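Long-range contacts in glucosamine--fructose-6-phosphate aminotransferase [isomerizing] (Francisella tularensis subsp. tularensis, PDB 3TBF), which forms the C-terminal, probably isomerising, part of the enzyme that makes glucosamine 6-phosphate from fructose 6-phosphate and glutamine: residues 229-234 and 275-280; 306-311 and 323-328. All coordinates share one frame; numbering follows the deposited sequence.

In the fold
Contact 1 (229-234 with 275-280) and contact 2 (306-311 with 323-328) lie on one five-stranded parallel sheet within the SIS domain of range 223-355, their centres about 13 Å apart. Strands 278-283 and 305-311 are neighbours and join them: Ile-279 O and Ile-307 N, 2.8 Å apart, form a probable hydrogen bond, and Val-280 CG1 packs on Phe-309 CE2 at 3.9 Å. Both are buried pairings of parallel strands, each centre about 19 Å from the centre of the chain. As in related synthases, the sugar phosphate is probably gripped mainly by the other SIS domain (50-180). Contact 1 also borders the second subunit, through His-229.

Contact 1 of 2, residues 229-234 and 275-280; sequences HTIFLG and KNMPIV
Ile-231 uses both of its backbone polar atoms toward the 275-280 segment. Its N donates to Pro-278 O over 3.0 Å with a nearly straight N-H...O angle of 172°, and its O accepts from Val-280 N at 2.7 Å. Two residues on, Leu-233 N reaches Val-280 O at 2.9 Å, more bent at 146°, while the CA of Phe-232 also leans on that oxygen. Pro-278, without an N-H, joins the pairing as acceptor alone. Its CD instead sits 3.3 Å from His-229 O, a carbonyl that also receives a weak bond from Thr-230 OG1. The alternate polar groups of 229-234 turn the other way: Thr-230 and Phe-232 bond through the backbone to His-256, Glu-258 and Tyr-260. Strand 229-234 is thus flanked by 256-261 and 278-283 in the five-stranded parallel sheet of an alpha/beta SIS domain, strand order 2-1-3-4-5. On one face, Val-280 CB lies over the Phe-232 ring, 4.1 Å from its centroid and offset toward the rim, a CH-pi contact, and helix 238-253 packs on the Phe-232 side chain. On the other face Leu-233 CD1 meets Ile-279 CG2 at 3.7 Å. Met-277, a selenomethionine, has CG anti to its backbone N (chi1 170°) and a chain bent beyond it; SE rests 3.7 Å from Ile-231 CG1, and CE touches His-229 CB at 3.5 Å. The polar end of His-229 looks to the dimer interface, where ND1 is hydrogen-bonded to ND1 of His-256 of the second subunit.

Contact 2 of 2, residues 306-311 and 323-328; sequences LILFVD and SIVLEL
Leu-306 to Asp-311 pair in parallel register with Ser-323 to Leu-328, the strand axes 4.7 Å apart at closest approach and 28° from parallel, and five N-H...O bonds alternate across the pair, from a nearly straight one between Ile-324 N and Leu-306 O (2.9 Å) to Leu-328 N with Val-310 O, bent to 143°. Phe-309 and Leu-326 run alongside each other in the same direction: ring atom CD1 meets Leu-326 CB at 3.9 Å, and Phe-309 CE1 approaches Leu-326 CD2. Ile-324 shares their face; Ile-220 of helix 214-221 touches Ile-324 and Leu-326, and helix 335-355 packs on Phe-309 and Leu-328. Strand 324-328 is one of the two outermost strands of this SIS-domain sheet within the chain, and 305-311 lies between it and 278-283. On the opposite face the Val-310 and Val-325 side chains cross at a slant, CG2 of Val-310 lying 4.2 Å from CG1 of Val-325. Leu-328 sets CG between its backbone N and carbonyl carbon (chi1 62°), and its CD2 comes 3.5 Å from Val-310 O. Ser-323 CB rests 3.7 Å from Leu-306 CB, its OG hydrogen-bonded to Phe-320 O. At the far end two backbone N-H groups hold the Asp-311 carboxylate, Ala-313 at OD1 and Ala-330 at OD2.

Contact 1 of 2, residues 229-234 and 275-280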
loop_
_atom_site.group_PDB
_atom_site.type_symbol
_atom_site.label_atom_id
_atom_site.label_comp_id
_atom_site.label_asym_id
_atom_site.label_seq_id
_atom_site.Cartn_x
_atom_site.Cartn_y
_atom_site.Cartn_z
ATOM N N HIS A 229 -10.469 10.674 -14.442
ATOM C CA HIS A 229 -9.792 9.533 -13.878
ATOM C C HIS A 229 -8.591 9.236 -14.727
ATOM O O HIS A 229 -8.544 9.580 -15.911
ATOM C CB HIS A 229 -10.679 8.253 -13.887
ATOM C CG HIS A 229 -12.099 8.453 -13.406
ATOM N ND1 HIS A 229 -12.499 8.185 -12.114
ATOM C CD2 HIS A 229 -13.217 8.837 -14.071
ATOM C CE1 HIS A 229 -13.793 8.436 -11.991
ATOM N NE2 HIS A 229 -14.256 8.809 -13.173
ATOM N N THR A 230 -7.629 8.590 -14.100
ATOM C CA THR A 230 -6.561 7.932 -14.772
ATOM C C THR A 230 -6.045 6.784 -13.908
ATOM O O THR A 230 -5.943 6.878 -12.677
ATOM C CB THR A 230 -5.366 8.885 -15.008
ATOM O OG1 THR A 230 -5.770 9.995 -15.846
ATOM C CG2 THR A 230 -4.196 8.113 -15.640
ATOM N N ILE A 231 -5.647 5.726 -14.589
ATOM C CA ILE A 231 -4.966 4.642 -13.967
ATOM C C ILE A 231 -3.497 4.535 -14.361
ATOM O O ILE A 231 -3.148 4.602 -15.543
ATOM C CB ILE A 231 -5.640 3.376 -14.358
ATOM C CG1 ILE A 231 -7.107 3.469 -13.907
ATOM C CG2 ILE A 231 -4.875 2.170 -13.785
ATOM C CD1 ILE A 231 -7.673 2.183 -13.497
ATOM N N PHE A 232 -2.644 4.369 -13.348
ATOM C CA PHE A 232 -1.219 4.192 -13.531
ATOM C C PHE A 232 -0.889 2.734 -13.204
ATOM O O PHE A 232 -1.456 2.159 -12.265
ATOM C CB PHE A 232 -0.419 5.110 -12.632
ATOM C CG PHE A 232 -0.338 6.516 -13.115
ATOM C CD1 PHE A 232 -1.439 7.341 -13.095
ATOM C CD2 PHE A 232 0.856 7.044 -13.544
ATOM C CE1 PHE A 232 -1.365 8.670 -13.522
ATOM C CE2 PHE A 232 0.929 8.373 -14.010
ATOM C CZ PHE A 232 -0.181 9.174 -14.019
ATOM N N LEU A 233 0.025 2.157 -13.979
ATOM C CA LEU A 233 0.405 0.766 -13.849
ATOM C C LEU A 233 1.916 0.554 -13.833
ATOM O O LEU A 233 2.643 1.165 -14.605
ATOM C CB LEU A 233 -0.155 -0.056 -15.032
ATOM C CG LEU A 233 -1.666 -0.199 -15.146
ATOM C CD1 LEU A 233 -1.978 -1.107 -16.338
ATOM C CD2 LEU A 233 -2.319 -0.718 -13.865
ATOM N N GLY A 234 2.372 -0.346 -12.975
ATOM C CA GLY A 234 3.775 -0.746 -12.956
ATOM C C GLY A 234 3.908 -1.997 -12.113
ATOM O O GLY A 234 3.033 -2.297 -11.316
ATOM N N LYS A 275 -13.741 2.804 -22.306
ATOM C CA LYS A 275 -13.132 3.535 -23.430
ATOM C C LYS A 275 -12.749 4.968 -23.089
ATOM O O LYS A 275 -11.892 5.532 -23.755
ATOM C CB LYS A 275 -14.034 3.529 -24.677
ATOM C CG LYS A 275 -15.404 4.208 -24.464
ATOM C CD LYS A 275 -16.072 4.679 -25.781
ATOM C CE LYS A 275 -17.434 5.374 -25.500
ATOM N NZ LYS A 275 -17.942 6.181 -26.657
ATOM N N ASN A 276 -13.374 5.548 -22.064
ATOM C CA ASN A 276 -12.999 6.917 -21.630
ATOM C C ASN A 276 -11.839 7.012 -20.604
ATOM O O ASN A 276 -11.505 8.103 -20.166
ATOM C CB ASN A 276 -14.226 7.724 -21.155
ATOM C CG ASN A 276 -15.154 8.154 -22.329
ATOM O OD1 ASN A 276 -14.885 7.844 -23.508
ATOM N ND2 ASN A 276 -16.257 8.850 -22.001
HETATM N N MSE A 277 -11.199 5.887 -20.292
HETATM C CA MSE A 277 -10.203 5.817 -19.233
HETATM C C MSE A 277 -8.767 5.763 -19.758
HETATM O O MSE A 277 -8.403 4.836 -20.471
HETATM C CB MSE A 277 -10.472 4.574 -18.399
HETATM C CG MSE A 277 -9.399 4.217 -17.413
HETATM SE SE MSE A 277 -9.470 5.470 -15.946
HETATM C CE MSE A 277 -11.345 5.153 -15.359
ATOM N N PRO A 278 -7.943 6.759 -19.393
ATOM C CA PRO A 278 -6.513 6.753 -19.660
ATOM C C PRO A 278 -5.759 5.808 -18.756
ATOM O O PRO A 278 -5.993 5.802 -17.553
ATOM C CB PRO A 278 -6.083 8.173 -19.354
ATOM C CG PRO A 278 -7.277 8.953 -19.271
ATOM C CD PRO A 278 -8.376 8.044 -18.836
ATOM N N ILE A 279 -4.900 4.990 -19.347
ATOM C CA ILE A 279 -4.045 4.077 -18.630
ATOM C C ILE A 279 -2.587 4.469 -18.914
ATOM O O ILE A 279 -2.117 4.408 -20.034
ATOM C CB ILE A 279 -4.307 2.612 -19.035
ATOM C CG1 ILE A 279 -5.612 2.105 -18.435
ATOM C CG2 ILE A 279 -3.247 1.681 -18.473
ATOM C CD1 ILE A 279 -6.835 2.758 -18.976
ATOM N N VAL A 280 -1.878 4.925 -17.894
ATOM C CA VAL A 280 -0.485 5.316 -18.077
ATOM C C VAL A 280 0.400 4.228 -17.473
ATOM O O VAL A 280 0.225 3.830 -16.311
ATOM C CB VAL A 280 -0.180 6.634 -17.421
ATOM C CG1 VAL A 280 1.244 6.952 -17.657
ATOM C CG2 VAL A 280 -1.074 7.755 -17.967
#

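Contact 2 of 2, residues 306-311 and 323-328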
loop_
_atom_site.group_PDB
_atom_site.type_symbol
_atom_site.label_atom_id
_atom_site.label_comp_id
_atom_site.label_asym_id
_atom_site.label_seq_id
_atom_site.Cartn_x
_atom_site.Cartn_y
_atom_site.Cartn_z
ATOM N N LEU A 306 -4.254 3.317 -23.757
ATOM C CA LEU A 306 -2.927 3.004 -23.276
ATOM C C LEU A 306 -1.967 4.096 -23.726
ATOM O O LEU A 306 -1.891 4.408 -24.936
ATOM C CB LEU A 306 -2.423 1.646 -23.825
ATOM C CG LEU A 306 -2.765 0.332 -23.093
ATOM C CD1 LEU A 306 -4.225 0.342 -22.640
ATOM C CD2 LEU A 306 -2.486 -0.939 -23.952
ATOM N N ILE A 307 -1.283 4.675 -22.723
ATOM C CA ILE A 307 -0.223 5.670 -22.887
ATOM C C ILE A 307 0.995 5.101 -22.211
ATOM O O ILE A 307 1.034 4.982 -20.963
ATOM C CB ILE A 307 -0.617 6.967 -22.210
ATOM C CG1 ILE A 307 -1.855 7.543 -22.905
ATOM C CG2 ILE A 307 0.486 7.923 -22.259
ATOM C CD1 ILE A 307 -2.516 8.612 -22.115
ATOM N N LEU A 308 1.970 4.700 -23.026
ATOM C CA LEU A 308 3.046 3.868 -22.531
ATOM C C LEU A 308 4.383 4.511 -22.681
ATOM O O LEU A 308 4.712 4.997 -23.737
ATOM C CB LEU A 308 3.061 2.539 -23.240
ATOM C CG LEU A 308 1.744 1.758 -23.323
ATOM C CD1 LEU A 308 1.989 0.574 -24.200
ATOM C CD2 LEU A 308 1.195 1.346 -21.954
ATOM N N PHE A 309 5.150 4.488 -21.599
ATOM C CA PHE A 309 6.501 4.890 -21.593
ATOM C C PHE A 309 7.348 3.660 -21.447
ATOM O O PHE A 309 7.302 2.930 -20.470
ATOM C CB PHE A 309 6.743 5.826 -20.437
ATOM C CG PHE A 309 5.953 7.085 -20.515
ATOM C CD1 PHE A 309 6.240 8.048 -21.453
ATOM C CD2 PHE A 309 4.926 7.304 -19.660
ATOM C CE1 PHE A 309 5.501 9.217 -21.536
ATOM C CE2 PHE A 309 4.197 8.480 -19.734
ATOM C CZ PHE A 309 4.496 9.428 -20.701
ATOM N N VAL A 310 8.172 3.446 -22.429
ATOM C CA VAL A 310 8.700 2.142 -22.739
ATOM C C VAL A 310 10.181 2.301 -22.964
ATOM O O VAL A 310 10.593 3.294 -23.485
ATOM C CB VAL A 310 7.953 1.690 -24.025
ATOM C CG1 VAL A 310 8.860 0.928 -25.005
ATOM C CG2 VAL A 310 6.617 1.021 -23.681
ATOM N N ASP A 311 10.987 1.339 -22.547
ATOM C CA ASP A 311 12.426 1.368 -22.824
ATOM C C ASP A 311 12.613 0.960 -24.277
ATOM O O ASP A 311 11.900 0.054 -24.754
ATOM C CB ASP A 311 13.202 0.411 -21.920
ATOM C CG ASP A 311 14.715 0.487 -22.133
ATOM O OD1 ASP A 311 15.240 0.003 -23.170
ATOM O OD2 ASP A 311 15.406 1.054 -21.261
ATOM N N SER A 323 -2.913 2.755 -29.164
ATOM C CA SER A 323 -2.176 3.304 -28.022
ATOM C C SER A 323 -1.213 4.418 -28.439
ATOM O O SER A 323 -0.988 4.646 -29.612
ATOM C CB SER A 323 -1.381 2.198 -27.339
ATOM O OG SER A 323 -0.348 1.716 -28.187
ATOM N N ILE A 324 -0.670 5.119 -27.450
ATOM C CA ILE A 324 0.407 6.103 -27.641
ATOM C C ILE A 324 1.667 5.586 -26.976
ATOM O O ILE A 324 1.658 5.227 -25.816
ATOM C CB ILE A 324 0.074 7.457 -27.005
ATOM C CG1 ILE A 324 -1.244 7.992 -27.544
ATOM C CG2 ILE A 324 1.157 8.465 -27.316
ATOM C CD1 ILE A 324 -1.652 9.311 -26.893
ATOM N N VAL A 325 2.761 5.555 -27.695
ATOM C CA VAL A 325 3.972 4.942 -27.173
ATOM C C VAL A 325 5.176 5.843 -27.348
ATOM O O VAL A 325 5.533 6.165 -28.471
ATOM C CB VAL A 325 4.237 3.608 -27.855
ATOM C CG1 VAL A 325 5.411 2.918 -27.210
ATOM C CG2 VAL A 325 2.974 2.735 -27.787
ATOM N N LEU A 326 5.757 6.266 -26.228
ATOM C CA LEU A 326 6.957 7.079 -26.198
ATOM C C LEU A 326 8.041 6.174 -25.667
ATOM O O LEU A 326 7.808 5.428 -24.722
ATOM C CB LEU A 326 6.762 8.310 -25.303
ATOM C CG LEU A 326 6.119 9.504 -26.032
ATOM C CD1 LEU A 326 4.850 9.061 -26.724
ATOM C CD2 LEU A 326 5.797 10.745 -25.149
ATOM N N GLU A 327 9.218 6.236 -26.265
ATOM C CA GLU A 327 10.280 5.317 -25.944
ATOM C C GLU A 327 11.486 6.067 -25.449
ATOM O O GLU A 327 11.719 7.200 -25.822
ATOM C CB GLU A 327 10.635 4.462 -27.157
ATOM C CG GLU A 327 11.426 5.162 -28.207
ATOM C CD GLU A 327 11.825 4.244 -29.369
ATOM O OE1 GLU A 327 12.437 3.166 -29.122
ATOM O OE2 GLU A 327 11.522 4.619 -30.527
ATOM N N LEU A 328 12.276 5.425 -24.617
ATOM C CA LEU A 328 13.437 6.065 -24.095
ATOM C C LEU A 328 14.420 5.030 -23.607
ATOM O O LEU A 328 14.043 3.922 -23.323
ATOM C CB LEU A 328 13.022 7.005 -22.942
ATOM C CG LEU A 328 12.346 6.484 -21.657
ATOM C CD1 LEU A 328 12.601 7.438 -20.517
ATOM C CD2 LEU A 328 10.881 6.374 -21.883
#